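Local coordinates for FAD:protein FMN transferase (PDB 6NXI) that probably transfers the FMN moiety of FAD, with the help of magnesium, onto a threonine hydroxyl of a target flavoprotein, at residues Gln76-Leu87 / Leu153-Gly161; Gln170-Met178 / Arg186-Trp197. All coordinates share one frame; numbering follows the deposited sequence. Where two conformers were deposited one is given.

Contact 1 (Gln76-Leu87 / Leu153-Gly161); sequences QTLTVVKEAIRL and LSTIAKGWG. With MG (magnesium ion), chain C; FAD (flavin-adenine dinucleotide), chain B; EDO (1,2-ethanediol), chain E.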
# COMPACT_ATOMS: atom_id res chain seq x y z
N GLN A 76 -3.09 -9.04 -14.19
CA GLN A 76 -2.73 -7.98 -13.19
C GLN A 76 -3.16 -8.42 -11.79
O GLN A 76 -2.37 -8.37 -10.85
CB GLN A 76 -3.34 -6.62 -13.54
CG GLN A 76 -2.91 -6.06 -14.88
CD GLN A 76 -3.81 -6.39 -16.04
OE1 GLN A 76 -4.36 -7.51 -16.17
NE2 GLN A 76 -3.98 -5.39 -16.90
N THR A 77 -4.38 -8.91 -11.64
CA THR A 77 -4.85 -9.36 -10.30
C THR A 77 -3.94 -10.50 -9.84
O THR A 77 -3.60 -10.58 -8.64
CB THR A 77 -6.31 -9.82 -10.37
OG1 THR A 77 -7.11 -8.74 -10.84
CG2 THR A 77 -6.80 -10.31 -9.02
N LEU A 78 -3.65 -11.47 -10.73
CA LEU A 78 -2.77 -12.59 -10.37
C LEU A 78 -1.43 -12.05 -9.84
O LEU A 78 -0.99 -12.51 -8.79
CB LEU A 78 -2.61 -13.51 -11.59
CG LEU A 78 -2.16 -14.94 -11.33
CD1 LEU A 78 -0.78 -14.98 -10.69
CD2 LEU A 78 -3.17 -15.70 -10.53
N THR A 79 -0.81 -11.09 -10.54
CA THR A 79 0.50 -10.52 -10.16
C THR A 79 0.38 -9.95 -8.74
O THR A 79 1.30 -10.17 -7.94
CB THR A 79 0.96 -9.50 -11.19
OG1 THR A 79 1.08 -10.23 -12.43
CG2 THR A 79 2.27 -8.85 -10.79
N VAL A 80 -0.68 -9.19 -8.46
CA VAL A 80 -0.83 -8.53 -7.14
C VAL A 80 -1.11 -9.55 -6.05
O VAL A 80 -0.47 -9.50 -5.00
CB VAL A 80 -1.93 -7.45 -7.23
CG1 VAL A 80 -2.22 -6.89 -5.85
CG2 VAL A 80 -1.52 -6.38 -8.24
N VAL A 81 -1.92 -10.56 -6.33
CA VAL A 81 -2.18 -11.58 -5.28
C VAL A 81 -0.92 -12.41 -5.02
O VAL A 81 -0.61 -12.70 -3.86
CB VAL A 81 -3.41 -12.47 -5.61
CG1 VAL A 81 -3.56 -13.57 -4.58
CG2 VAL A 81 -4.67 -11.62 -5.65
N LYS A 82 -0.15 -12.74 -6.06
CA LYS A 82 1.11 -13.49 -5.87
C LYS A 82 2.07 -12.70 -4.98
O LYS A 82 2.71 -13.32 -4.10
CB LYS A 82 1.74 -13.77 -7.22
CG LYS A 82 2.92 -14.72 -7.16
CD LYS A 82 3.38 -15.16 -8.54
CE LYS A 82 2.26 -15.61 -9.45
NZ LYS A 82 1.77 -16.99 -9.17
N GLU A 83 2.15 -11.40 -5.20
CA GLU A 83 3.05 -10.52 -4.43
C GLU A 83 2.50 -10.48 -3.00
O GLU A 83 3.27 -10.59 -2.08
CB GLU A 83 3.15 -9.15 -5.07
CG GLU A 83 4.14 -8.26 -4.34
CD GLU A 83 5.61 -8.66 -4.40
OE1 GLU A 83 5.96 -9.76 -4.95
OE2 GLU A 83 6.41 -7.86 -3.82
N ALA A 84 1.20 -10.41 -2.82
CA ALA A 84 0.62 -10.40 -1.47
C ALA A 84 1.00 -11.67 -0.68
O ALA A 84 1.25 -11.61 0.58
CB ALA A 84 -0.88 -10.24 -1.52
N ILE A 85 0.93 -12.81 -1.36
CA ILE A 85 1.30 -14.10 -0.74
C ILE A 85 2.80 -14.12 -0.44
O ILE A 85 3.15 -14.53 0.68
CB ILE A 85 0.83 -15.28 -1.60
CG1 ILE A 85 -0.70 -15.31 -1.62
CG2 ILE A 85 1.41 -16.58 -1.06
CD1 ILE A 85 -1.25 -16.29 -2.57
N ARG A 86 3.63 -13.65 -1.37
CA ARG A 86 5.09 -13.63 -1.14
C ARG A 86 5.39 -12.77 0.08
O ARG A 86 6.24 -13.18 0.92
CB ARG A 86 5.83 -13.08 -2.35
CG ARG A 86 7.34 -13.22 -2.22
CD ARG A 86 8.05 -12.55 -3.36
NE ARG A 86 8.04 -11.09 -3.39
CZ ARG A 86 8.96 -10.34 -2.81
NH1 ARG A 86 9.94 -10.90 -2.15
NH2 ARG A 86 8.89 -9.02 -2.88
N LEU A 87 4.74 -11.61 0.19
CA LEU A 87 5.05 -10.68 1.28
C LEU A 87 4.45 -11.20 2.58
O LEU A 87 4.99 -10.90 3.66
CB LEU A 87 4.54 -9.28 0.93
CG LEU A 87 5.25 -8.60 -0.23
CD1 LEU A 87 4.66 -7.23 -0.48
CD2 LEU A 87 6.74 -8.48 0.01
N LEU A 153 -7.31 -6.03 -1.18
CA LEU A 153 -6.00 -5.64 -1.70
C LEU A 153 -5.75 -4.15 -1.46
O LEU A 153 -4.86 -3.61 -2.11
CB LEU A 153 -5.89 -6.01 -3.18
CG LEU A 153 -6.10 -7.50 -3.45
CD1 LEU A 153 -6.09 -7.79 -4.95
CD2 LEU A 153 -5.04 -8.32 -2.74
N SER A 154 -6.40 -3.56 -0.48
CA SER A 154 -6.24 -2.10 -0.18
C SER A 154 -4.79 -1.74 0.11
O SER A 154 -4.40 -0.56 -0.07
CB SER A 154 -7.15 -1.74 0.99
OG SER A 154 -8.49 -1.78 0.56
N THR A 155 -4.02 -2.71 0.61
CA THR A 155 -2.68 -2.47 1.17
C THR A 155 -1.67 -2.48 0.04
O THR A 155 -0.51 -2.24 0.35
CB THR A 155 -2.32 -3.50 2.23
OG1 THR A 155 -1.27 -2.97 3.04
CG2 THR A 155 -1.90 -4.83 1.70
N ILE A 156 -2.07 -2.89 -1.16
CA ILE A 156 -1.03 -3.23 -2.18
C ILE A 156 -1.46 -2.75 -3.54
O ILE A 156 -0.56 -2.48 -4.42
CB ILE A 156 -0.72 -4.73 -2.11
CG1 ILE A 156 0.47 -5.13 -3.00
CG2 ILE A 156 -1.99 -5.56 -2.34
CD1 ILE A 156 0.93 -6.59 -2.76
N ALA A 157 -2.75 -2.81 -3.86
CA ALA A 157 -3.17 -2.45 -5.24
C ALA A 157 -2.98 -0.95 -5.50
O ALA A 157 -2.91 -0.58 -6.72
CB ALA A 157 -4.56 -2.91 -5.49
N LYS A 158 -2.85 -0.08 -4.50
CA LYS A 158 -2.51 1.34 -4.75
C LYS A 158 -1.09 1.43 -5.36
O LYS A 158 -0.91 2.12 -6.36
CB LYS A 158 -2.62 2.15 -3.46
CG LYS A 158 -3.02 3.60 -3.60
CD LYS A 158 -3.65 4.10 -2.28
CE LYS A 158 -2.60 4.22 -1.21
NZ LYS A 158 -3.00 5.15 -0.13
N GLY A 159 -0.10 0.78 -4.75
CA GLY A 159 1.28 0.66 -5.25
C GLY A 159 1.26 0.10 -6.64
O GLY A 159 2.00 0.56 -7.48
N TRP A 160 0.42 -0.93 -6.87
CA TRP A 160 0.29 -1.51 -8.22
C TRP A 160 -0.14 -0.42 -9.20
O TRP A 160 0.49 -0.33 -10.30
CB TRP A 160 -0.72 -2.68 -8.22
CG TRP A 160 -0.96 -3.19 -9.60
CD1 TRP A 160 -2.09 -3.00 -10.33
CD2 TRP A 160 -0.08 -4.00 -10.42
NE1 TRP A 160 -1.97 -3.61 -11.56
CE2 TRP A 160 -0.75 -4.21 -11.65
CE3 TRP A 160 1.20 -4.54 -10.26
CZ2 TRP A 160 -0.17 -4.94 -12.68
CZ3 TRP A 160 1.78 -5.25 -11.27
CH2 TRP A 160 1.11 -5.43 -12.49
N GLY A 161 -1.17 0.39 -8.88
CA GLY A 161 -1.64 1.45 -9.81
C GLY A 161 -0.48 2.43 -10.09
O GLY A 161 -0.29 2.84 -11.24
MG MG C . 0.36 -1.08 2.18
PA FAD B . -2.03 0.70 3.97
O1A FAD B . -1.40 1.05 5.27
O2A FAD B . -1.20 0.62 2.75
O5B FAD B . -2.83 -0.68 4.11
C5B FAD B . -3.95 -0.64 5.04
C4B FAD B . -5.19 -1.25 4.43
O4B FAD B . -4.99 -2.64 4.08
C3B FAD B . -6.37 -1.22 5.39
O3B FAD B . -7.14 -0.03 5.19
C2B FAD B . -7.12 -2.51 5.06
O2B FAD B . -7.97 -2.34 3.94
C1B FAD B . -5.98 -3.46 4.70
N9A FAD B . -5.35 -4.15 5.80
C8A FAD B . -5.42 -3.88 7.17
N7A FAD B . -4.60 -4.64 7.86
C5A FAD B . -4.01 -5.49 6.95
C6A FAD B . -3.08 -6.53 7.10
N6A FAD B . -2.52 -6.88 8.27
N1A FAD B . -2.67 -7.14 5.97
C2A FAD B . -3.22 -6.78 4.80
N3A FAD B . -4.10 -5.80 4.53
C4A FAD B . -4.46 -5.20 5.68
N1 FAD B . -11.80 3.54 -0.49
C2 FAD B . -13.08 4.03 -0.61
O2 FAD B . -13.59 4.68 0.33
N3 FAD B . -13.81 3.85 -1.74
C4 FAD B . -13.34 3.16 -2.82
O4 FAD B . -14.04 2.99 -3.81
C4X FAD B . -12.02 2.61 -2.73
N5 FAD B . -11.54 1.92 -3.75
C5X FAD B . -10.27 1.40 -3.63
C6 FAD B . -9.75 0.64 -4.70
C7 FAD B . -8.49 0.08 -4.67
C7M FAD B . -7.99 -0.72 -5.86
C8 FAD B . -7.69 0.29 -3.53
C8M FAD B . -6.30 -0.30 -3.42
C9 FAD B . -8.19 1.04 -2.46
C9A FAD B . -9.47 1.61 -2.49
N10 FAD B . -10.02 2.34 -1.43
C10 FAD B . -11.30 2.86 -1.51
C1' FAD B . -9.20 2.64 -0.24
C2' FAD B . -9.05 1.51 0.72
O2' FAD B . -10.31 1.16 1.28
C3' FAD B . -8.10 1.94 1.85
O3' FAD B . -8.62 3.01 2.61
C4' FAD B . -6.74 2.42 1.39
O4' FAD B . -6.30 1.61 0.31
C5' FAD B . -5.74 2.48 2.53
O5' FAD B . -4.43 2.74 1.96
P FAD B . -3.24 3.14 2.92
O1P FAD B . -3.65 4.14 3.91
O2P FAD B . -2.11 3.34 1.95
O3P FAD B . -3.15 1.76 3.71
C1 EDO E . 12.76 -8.32 -0.39
O1 EDO E . 12.48 -9.64 -0.83
C2 EDO E . 11.63 -7.39 -0.48
O2 EDO E . 10.92 -7.54 -1.68
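V80 lies over the indole of W160: its CG2 methyl sits 3.7 Å from the centroid of the five-membered ring, 24° off the ring normal, a CH-pi contact. V80 CG2 comes within 3.5 Å of W160 CG, shifted toward the rim. The indole reaches the helix because CG of W160 stands opposite the backbone N (chi1 175°). Q76 lies one turn earlier on helix 75-90, its CG 3.7 Å from W160 CZ2, and its amide plane stands steeply to the indole at 76°. T79 brings CG2 to the far end of the ring system, obliquely. The second branch of V80 faces the other way along the interface: CG1 packs on I156 CG2 at 3.8 Å and also touches L153, whose CD1 spans V80 and V81. I156 CD1 continues to the backbone of A84 and to E83 CG, 3.9 Å away. No hydrogen bond crosses between the segments. Helix 75-90 here packs against the first turn of helix 157-171 and the turn before it, behind residues of 153-158 that line the FAD pocket of this ApbE-family protein. I156 is the N-cap residue. T155 meets the magnesium through O at 2.3 Å and, at a longer 2.6 Å, through OG1; D269, T273 and FAD O2A also bind the ion. The same OG1 donates to FAD O5B, and K158 NZ to FAD O2P at 2.9 Å. Away from the pocket, R86 grips E83 side-on through NE and NH2, and T267 also bonds E83 OE2.

Contact 2 (Gln170-Met178 / Arg186-Trp197); sequences QSQGIENYM and RLKGLNRDGVPW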
# COMPACT_ATOMS: atom_id res chain seq x y z
N GLN A 170 6.77 5.75 -19.00
CA GLN A 170 8.01 5.27 -19.68
C GLN A 170 7.69 4.86 -21.11
O GLN A 170 8.49 5.18 -22.03
CB GLN A 170 8.60 4.15 -18.83
CG GLN A 170 9.19 4.70 -17.56
CD GLN A 170 9.85 3.68 -16.66
OE1 GLN A 170 10.21 4.02 -15.54
NE2 GLN A 170 10.01 2.44 -17.16
N SER A 171 6.58 4.14 -21.33
CA SER A 171 6.16 3.65 -22.66
C SER A 171 5.96 4.86 -23.58
O SER A 171 6.15 4.73 -24.80
CB SER A 171 4.93 2.79 -22.59
OG SER A 171 3.74 3.58 -22.58
N GLN A 172 5.65 6.03 -23.03
CA GLN A 172 5.40 7.28 -23.81
C GLN A 172 6.69 8.13 -23.90
O GLN A 172 6.59 9.28 -24.43
CB GLN A 172 4.24 8.02 -23.13
CG GLN A 172 2.89 7.34 -23.32
CD GLN A 172 2.44 7.35 -24.76
OE1 GLN A 172 2.53 8.36 -25.42
NE2 GLN A 172 1.97 6.22 -25.26
N GLY A 173 7.84 7.63 -23.44
CA GLY A 173 9.14 8.32 -23.56
C GLY A 173 9.27 9.45 -22.57
O GLY A 173 10.09 10.34 -22.79
N ILE A 174 8.59 9.32 -21.42
CA ILE A 174 8.71 10.30 -20.31
C ILE A 174 9.63 9.71 -19.24
O ILE A 174 9.23 8.74 -18.59
CB ILE A 174 7.32 10.66 -19.76
CG1 ILE A 174 6.47 11.28 -20.86
CG2 ILE A 174 7.37 11.56 -18.54
CD1 ILE A 174 5.02 11.30 -20.52
N GLU A 175 10.81 10.30 -19.08
CA GLU A 175 11.85 9.71 -18.22
C GLU A 175 12.03 10.56 -16.96
O GLU A 175 12.83 10.15 -16.13
CB GLU A 175 13.12 9.47 -19.03
CG GLU A 175 12.89 8.52 -20.22
CD GLU A 175 12.25 7.12 -20.01
OE1 GLU A 175 12.44 6.52 -18.95
OE2 GLU A 175 11.58 6.59 -20.95
N ASN A 176 11.27 11.64 -16.81
CA ASN A 176 11.33 12.49 -15.59
C ASN A 176 9.92 12.64 -15.03
O ASN A 176 9.10 13.39 -15.58
CB ASN A 176 11.96 13.84 -15.89
CG ASN A 176 13.30 13.69 -16.55
OD1 ASN A 176 14.29 13.47 -15.88
ND2 ASN A 176 13.34 13.79 -17.87
N TYR A 177 9.61 11.95 -13.94
CA TYR A 177 8.23 12.00 -13.42
C TYR A 177 8.21 11.70 -11.92
O TYR A 177 9.08 11.00 -11.38
CB TYR A 177 7.32 11.00 -14.14
CG TYR A 177 7.73 9.54 -14.08
CD1 TYR A 177 7.50 8.78 -12.95
CD2 TYR A 177 8.35 8.91 -15.15
CE1 TYR A 177 7.92 7.46 -12.86
CE2 TYR A 177 8.71 7.57 -15.09
CZ TYR A 177 8.53 6.86 -13.92
OH TYR A 177 8.89 5.55 -13.78
N MET A 178 7.07 12.07 -11.37
CA MET A 178 6.62 11.66 -10.01
C MET A 178 5.19 11.19 -10.16
O MET A 178 4.37 11.98 -10.67
CB MET A 178 6.64 12.80 -8.99
CG MET A 178 5.90 12.41 -7.72
SD MET A 178 5.68 13.83 -6.63
CE MET A 178 7.40 14.10 -6.25
N ARG A 186 6.09 6.89 -6.87
CA ARG A 186 7.22 6.37 -7.65
C ARG A 186 7.85 7.50 -8.46
O ARG A 186 7.08 8.28 -9.06
CB ARG A 186 6.80 5.23 -8.56
CG ARG A 186 7.97 4.62 -9.29
CD ARG A 186 7.64 3.20 -9.72
NE ARG A 186 8.51 2.85 -10.81
CZ ARG A 186 8.34 1.80 -11.59
NH1 ARG A 186 7.29 1.00 -11.41
NH2 ARG A 186 9.22 1.58 -12.57
N LEU A 187 9.17 7.56 -8.46
CA LEU A 187 9.94 8.68 -9.05
C LEU A 187 10.90 8.18 -10.11
O LEU A 187 11.46 7.07 -9.97
CB LEU A 187 10.80 9.31 -7.96
CG LEU A 187 10.13 9.74 -6.68
CD1 LEU A 187 11.16 10.23 -5.68
CD2 LEU A 187 9.07 10.81 -7.00
N LYS A 188 11.13 8.99 -11.11
CA LYS A 188 12.22 8.73 -12.06
C LYS A 188 12.82 10.06 -12.53
O LYS A 188 12.06 10.99 -12.80
CB LYS A 188 11.77 7.91 -13.27
CG LYS A 188 12.95 7.30 -14.01
CD LYS A 188 12.49 6.58 -15.22
CE LYS A 188 13.54 5.66 -15.77
NZ LYS A 188 14.26 6.36 -16.85
N GLY A 189 14.15 10.13 -12.61
CA GLY A 189 14.85 11.25 -13.25
C GLY A 189 14.82 12.48 -12.39
O GLY A 189 15.00 12.34 -11.16
N LEU A 190 14.58 13.63 -12.99
CA LEU A 190 14.85 14.95 -12.39
C LEU A 190 13.60 15.83 -12.44
O LEU A 190 12.79 15.72 -13.38
CB LEU A 190 15.98 15.61 -13.16
CG LEU A 190 17.29 14.84 -13.23
CD1 LEU A 190 18.22 15.51 -14.20
CD2 LEU A 190 17.93 14.66 -11.85
N ASN A 191 13.46 16.70 -11.45
CA ASN A 191 12.35 17.67 -11.32
C ASN A 191 12.62 18.89 -12.20
O ASN A 191 13.55 18.83 -13.06
CB ASN A 191 12.08 17.99 -9.85
CG ASN A 191 13.06 18.97 -9.23
OD1 ASN A 191 13.93 19.49 -9.92
ND2 ASN A 191 12.99 19.13 -7.91
N ARG A 192 11.76 19.90 -12.08
CA ARG A 192 11.78 21.03 -13.04
C ARG A 192 13.05 21.87 -12.82
O ARG A 192 13.47 22.52 -13.78
CB ARG A 192 10.55 21.93 -12.90
CG ARG A 192 10.43 22.79 -11.66
CD ARG A 192 9.03 23.39 -11.70
NE ARG A 192 8.81 24.64 -10.99
CZ ARG A 192 8.99 24.83 -9.69
NH1 ARG A 192 9.43 23.85 -8.91
NH2 ARG A 192 8.76 26.03 -9.17
N ASP A 193 13.70 21.71 -11.67
CA ASP A 193 14.97 22.42 -11.36
C ASP A 193 16.18 21.55 -11.72
O ASP A 193 17.32 21.98 -11.49
CB ASP A 193 15.04 22.82 -9.90
CG ASP A 193 13.92 23.74 -9.45
OD1 ASP A 193 13.55 24.63 -10.23
OD2 ASP A 193 13.45 23.57 -8.32
N GLY A 194 15.98 20.38 -12.30
CA GLY A 194 17.07 19.50 -12.74
C GLY A 194 17.70 18.74 -11.59
O GLY A 194 18.84 18.28 -11.72
N VAL A 195 16.99 18.62 -10.48
CA VAL A 195 17.51 17.81 -9.35
C VAL A 195 16.55 16.66 -9.09
O VAL A 195 15.37 16.72 -9.42
CB VAL A 195 17.74 18.65 -8.09
CG1 VAL A 195 18.79 19.71 -8.33
CG2 VAL A 195 16.46 19.23 -7.54
N PRO A 196 17.06 15.56 -8.49
CA PRO A 196 16.20 14.43 -8.19
C PRO A 196 15.00 14.90 -7.35
O PRO A 196 15.14 15.79 -6.50
CB PRO A 196 17.10 13.49 -7.40
CG PRO A 196 18.51 13.87 -7.87
CD PRO A 196 18.45 15.37 -8.04
N TRP A 197 13.84 14.28 -7.61
CA TRP A 197 12.55 14.71 -7.01
C TRP A 197 12.67 14.66 -5.49
O TRP A 197 13.24 13.67 -4.98
CB TRP A 197 11.42 13.77 -7.48
CG TRP A 197 11.16 13.80 -8.96
CD1 TRP A 197 11.74 13.00 -9.90
CD2 TRP A 197 10.30 14.69 -9.67
NE1 TRP A 197 11.35 13.38 -11.15
CE2 TRP A 197 10.44 14.40 -11.05
CE3 TRP A 197 9.41 15.70 -9.30
CZ2 TRP A 197 9.69 15.04 -12.03
CZ3 TRP A 197 8.67 16.36 -10.27
CH2 TRP A 197 8.83 16.03 -11.63
O HOH W 1 11.60 3.47 -13.26
O HOH W 2 15.35 9.11 -16.17
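K188 O is gripped by two donors: the backbone N of Y177 at 2.9 Å and W197 NE1 at 3.0 Å. The indole N-H approaches from well above the carbonyl plane, 50° out of it, whereas the backbone donor is tilted by only 18°. K188 N returns a bond to Y177 O, which defines Y177 and K188 as an antiparallel hydrogen-bonded pair. On their shared face of the sheet, K188 CB lies over the Y177 ring, 3.7 Å from its centroid. With CG between the backbone N and the carbonyl carbon (chi1 59°), the tyrosine ring turns across K188 and carries its hydroxyl to Q170, where OH donates to OE1 at 2.7 Å. The lysine chain runs on alongside E175, where NZ forms a salt bridge with OE1 at 2.8 Å on the anti side of the carboxylate. A water links the same NZ to E175 O. M178 and L187 form the next, non-hydrogen-bonded pair and point to the other face, with M178 CG 3.6 Å from L187 CD2; M178 CB also lies over the six-membered ring of W197. Past the strand, L190 N meets N176 OD1 at 2.9 Å, in the amide plane on a lone pair. The alternating bonds and two side-chain faces identify the open end of the antiparallel beta hairpin 177-181/184-188, with a Schellman-capped helix leading into it.

From the N terminus, the chain passes its first strands and two helices, enters helix 75-90, the start of contact 1, and after 65 intervening residues returns with 153-161 to close that long loop. Helix 157-171 then carries it onward: its first turn, 157-161, belongs to contact 1 and its last residues, 170-171, open contact 2. The second loop is short, with seven residues between 170-178 and 186-197, and closes as a hairpin. The two contacts are therefore in series, neither nesting nor crossing. The centres of contacts 1 and 2 are about 25 Å apart, and the contacts do not touch. One helix thus joins the FAD and magnesium site, where it packs on helix 75-90, to the eight-stranded antiparallel sheet.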